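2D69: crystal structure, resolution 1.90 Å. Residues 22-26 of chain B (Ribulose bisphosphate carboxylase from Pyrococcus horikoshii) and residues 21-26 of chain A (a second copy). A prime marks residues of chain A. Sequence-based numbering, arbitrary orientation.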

ATOM      1  N   GLY B  22     -16.704  35.856 -29.407  1.00 26.62           N
ATOM      2  CA  GLY B  22     -15.868  34.940 -30.160  1.00 27.02           C
ATOM      3  C   GLY B  22     -16.308  33.511 -29.932  1.00 27.47           C
ATOM      4  O   GLY B  22     -17.012  33.211 -28.952  1.00 26.68           O
ATOM      5  N   ARG B  23     -15.904  32.627 -30.843  1.00 27.41           N
ATOM      6  CA  ARG B  23     -16.181  31.206 -30.687  1.00 28.28           C
ATOM      7  C   ARG B  23     -15.606  30.638 -29.385  1.00 27.15           C
ATOM      8  O   ARG B  23     -16.097  29.635 -28.936  1.00 28.38           O
ATOM      9  CB  ARG B  23     -15.673  30.371 -31.899  1.00 28.77           C
ATOM     10  CG  ARG B  23     -14.119  30.355 -32.087  1.00 30.85           C
ATOM     11  CD  ARG B  23     -13.588  29.586 -33.354  1.00 32.57           C
ATOM     12  NE  ARG B  23     -12.151  29.842 -33.560  1.00 35.34           N
ATOM     13  CZ  ARG B  23     -11.504  29.811 -34.752  1.00 37.83           C
ATOM     14  NH1 ARG B  23     -12.146  29.513 -35.896  1.00 36.54           N
ATOM     15  NH2 ARG B  23     -10.193  30.084 -34.801  1.00 35.51           N
ATOM     16  N   ASP B  24     -14.574  31.268 -28.817  1.00 25.84           N
ATOM     17  CA  ASP B  24     -13.958  30.830 -27.572  1.00 25.16           C
ATOM     18  C   ASP B  24     -14.539  31.432 -26.280  1.00 22.90           C
ATOM     19  O   ASP B  24     -13.898  31.386 -25.232  1.00 21.93           O
ATOM     20  CB  ASP B  24     -12.427  31.006 -27.621  1.00 25.70           C
ATOM     21  CG  ASP B  24     -11.986  32.443 -27.882  1.00 28.71           C
ATOM     22  OD1 ASP B  24     -10.739  32.658 -27.830  1.00 28.41           O
ATOM     23  OD2 ASP B  24     -12.797  33.382 -28.165  1.00 28.42           O
ATOM     24  N   GLU B  25     -15.757  31.961 -26.342  1.00 21.01           N
ATOM     25  CA  GLU B  25     -16.411  32.482 -25.125  1.00 20.07           C
ATOM     26  C   GLU B  25     -17.625  31.644 -24.716  1.00 18.36           C
ATOM     27  O   GLU B  25     -18.339  31.122 -25.568  1.00 16.23           O
ATOM     28  CB  GLU B  25     -16.835  33.930 -25.350  1.00 20.49           C
ATOM     29  CG  GLU B  25     -15.667  34.857 -25.651  1.00 22.42           C
ATOM     30  CD  GLU B  25     -16.101  36.281 -25.900  1.00 24.83           C
ATOM     31  OE1 GLU B  25     -16.688  36.887 -24.999  1.00 29.68           O
ATOM     32  OE2 GLU B  25     -15.833  36.802 -26.979  1.00 30.13           O
ATOM     33  N   LEU B  26     -17.868  31.518 -23.417  1.00 16.18           N
ATOM     34  CA  LEU B  26     -19.029  30.810 -22.982  1.00 15.24           C
ATOM     35  C   LEU B  26     -20.252  31.752 -22.839  1.00 15.32           C
ATOM     36  O   LEU B  26     -20.159  32.866 -22.317  1.00 16.23           O
ATOM     37  CB  LEU B  26     -18.709  30.024 -21.725  1.00 14.96           C
ATOM     38  CG  LEU B  26     -19.781  29.148 -21.053  1.00 14.84           C
ATOM     39  CD1 LEU B  26     -19.121  27.986 -20.336  1.00 15.30           C
ATOM     40  CD2 LEU B  26     -20.546  29.956 -20.027  1.00 14.37           C
TER
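Chain A (21-26) PGRDEL

What backbone shape does each chain bring to the contact? Both chains carry the same type I beta turn, running from Gly22 to Glu25 in chain B and from Gly22′ to Glu25′ in chain A. Each turn is closed by a backbone hydrogen bond: Glu25 N donates to Gly22 O at 3.2 Å, and Glu25′ N to Gly22′ O at 3.1 Å. The two short chain paths run crosswise, neither parallel nor antiparallel. The turns meet about their aspartates, whose CA atoms, Asp24 CA and Asp24′ CA, are 7.5 Å apart. The pairing is reciprocal: Arg23 reaches Asp24′ and Arg23′ reaches Asp24, as expected where two copies of one protein meet about a local twofold. At this spacing the backbones stay apart and long side chains bridge the gap; together the two stretches bury 284 Å².

How do Gly22 and Arg23 of chain B meet chain A? Gly22 touches almost nothing across the gap, but the space beside it is already taken: a CB modelled there would lie 2.9 Å from Asp24 OD2 and clash with it. The CA-to-CB bond of Arg23 points sideways, yet the side chain, p at chi1 and t at chi2 and chi3, extends far enough to bring its guanidinium to chain A. Arg23 NE donates to Asp24′ OD1 at 3.1 Å and Arg23 NH2 to Asp24′ OD2 at 3.0 Å, so one edge of the guanidinium meets both carboxylate oxygens in a two-pronged salt bridge. Arg23 NH2 also donates to Glu25′ OE2 at 3.2 Å, with a more bent angle of 137°. Gly22′ lies close by, its CA 4.2 Å from Arg23 NH2; a CB on that glycine would come within 2.8 Å of the same nitrogen, a clash.

What does Asp24 do at the middle of the contact? Its CA-to-CB bond points toward chain A, and its carboxylate receives the arginine of the other copy. Arg23′ NE donates to Asp24 OD1 at 3.1 Å, nearly straight at 172°, and Arg23′ NH2 donates to Asp24 OD2 at 2.9 Å. The two aspartates come close as well: Asp24 OD1 is 4.3 Å from Asp24′ OD1. These like charges are each paired with an arginine of the opposite chain, which offsets their repulsion.

Does the symmetry hold at Glu25, and where does the contact end? It holds only approximately. Glu25 OE2 lies 3.7 Å from Arg23′ NH2, a long salt bridge without the hydrogen bond that Glu25′ OE2 receives in the other half. Within its own turn the glutamate behaves alike in both copies: Gly22 N donates to Glu25 OE2 at 2.7 Å, and Gly22′ N to Glu25′ OE2 at 2.7 Å. The same oxygen thus ties down the start of its turn and faces the partner's arginine. Beyond it, Leu26 is buried but out of reach of chain A.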

ATOM      1  N   PRO A  21      -5.381  34.162 -38.911  1.00 26.90           N
ATOM      2  CA  PRO A  21      -5.562  33.239 -37.790  1.00 27.49           C
ATOM      3  C   PRO A  21      -6.266  33.869 -36.587  1.00 27.16           C
ATOM      4  O   PRO A  21      -6.024  35.018 -36.296  1.00 27.31           O
ATOM      5  CB  PRO A  21      -4.128  32.804 -37.412  1.00 27.41           C
ATOM      6  CG  PRO A  21      -3.184  33.512 -38.314  1.00 27.66           C
ATOM      7  CD  PRO A  21      -3.965  34.450 -39.212  1.00 26.85           C
ATOM      8  N   GLY A  22      -7.120  33.102 -35.918  1.00 28.62           N
ATOM      9  CA  GLY A  22      -7.712  33.468 -34.629  1.00 29.25           C
ATOM     10  C   GLY A  22      -6.731  33.485 -33.471  1.00 29.41           C
ATOM     11  O   GLY A  22      -5.676  32.848 -33.527  1.00 28.62           O
ATOM     12  N   ARG A  23      -7.091  34.208 -32.405  1.00 29.89           N
ATOM     13  CA  ARG A  23      -6.241  34.302 -31.222  1.00 30.60           C
ATOM     14  C   ARG A  23      -6.066  32.921 -30.503  1.00 29.45           C
ATOM     15  O   ARG A  23      -5.151  32.752 -29.696  1.00 29.90           O
ATOM     16  CB  ARG A  23      -6.778  35.390 -30.239  1.00 31.85           C
ATOM     17  CG  ARG A  23      -8.236  35.156 -29.736  1.00 36.02           C
ATOM     18  CD  ARG A  23      -8.692  36.032 -28.494  1.00 41.34           C
ATOM     19  NE  ARG A  23     -10.078  35.698 -28.096  1.00 44.31           N
ATOM     20  CZ  ARG A  23     -11.017  36.586 -27.733  1.00 47.85           C
ATOM     21  NH1 ARG A  23     -10.744  37.890 -27.685  1.00 50.41           N
ATOM     22  NH2 ARG A  23     -12.250  36.178 -27.422  1.00 47.45           N
ATOM     23  N   ASP A  24      -6.958  31.982 -30.800  1.00 27.21           N
ATOM     24  CA  ASP A  24      -6.975  30.647 -30.227  1.00 27.44           C
ATOM     25  C   ASP A  24      -6.330  29.578 -31.152  1.00 25.52           C
ATOM     26  O   ASP A  24      -6.525  28.387 -30.951  1.00 25.37           O
ATOM     27  CB  ASP A  24      -8.411  30.257 -29.834  1.00 27.68           C
ATOM     28  CG  ASP A  24      -9.367  30.274 -31.015  1.00 30.63           C
ATOM     29  OD1 ASP A  24     -10.473  29.672 -30.901  1.00 32.45           O
ATOM     30  OD2 ASP A  24      -9.101  30.889 -32.090  1.00 32.91           O
ATOM     31  N   GLU A  25      -5.565  30.024 -32.151  1.00 23.94           N
ATOM     32  CA  GLU A  25      -4.733  29.137 -32.975  1.00 23.30           C
ATOM     33  C   GLU A  25      -3.246  29.230 -32.615  1.00 22.03           C
ATOM     34  O   GLU A  25      -2.763  30.255 -32.122  1.00 21.46           O
ATOM     35  CB  GLU A  25      -4.925  29.402 -34.469  1.00 23.64           C
ATOM     36  CG  GLU A  25      -6.349  29.114 -34.925  1.00 23.93           C
ATOM     37  CD  GLU A  25      -6.641  29.652 -36.308  1.00 25.95           C
ATOM     38  OE1 GLU A  25      -6.001  29.194 -37.256  1.00 27.23           O
ATOM     39  OE2 GLU A  25      -7.531  30.512 -36.456  1.00 30.30           O
ATOM     40  N   LEU A  26      -2.555  28.107 -32.773  1.00 20.11           N
ATOM     41  CA  LEU A  26      -1.140  28.048 -32.515  1.00 18.80           C
ATOM     42  C   LEU A  26      -0.394  28.317 -33.814  1.00 17.68           C
ATOM     43  O   LEU A  26      -0.725  27.791 -34.890  1.00 18.06           O
ATOM     44  CB  LEU A  26      -0.757  26.704 -31.920  1.00 18.14           C
ATOM     45  CG  LEU A  26       0.691  26.570 -31.443  1.00 17.13           C
ATOM     46  CD1 LEU A  26       0.687  25.741 -30.164  1.00 19.96           C
ATOM     47  CD2 LEU A  26       1.565  25.867 -32.422  1.00 19.46           C
TER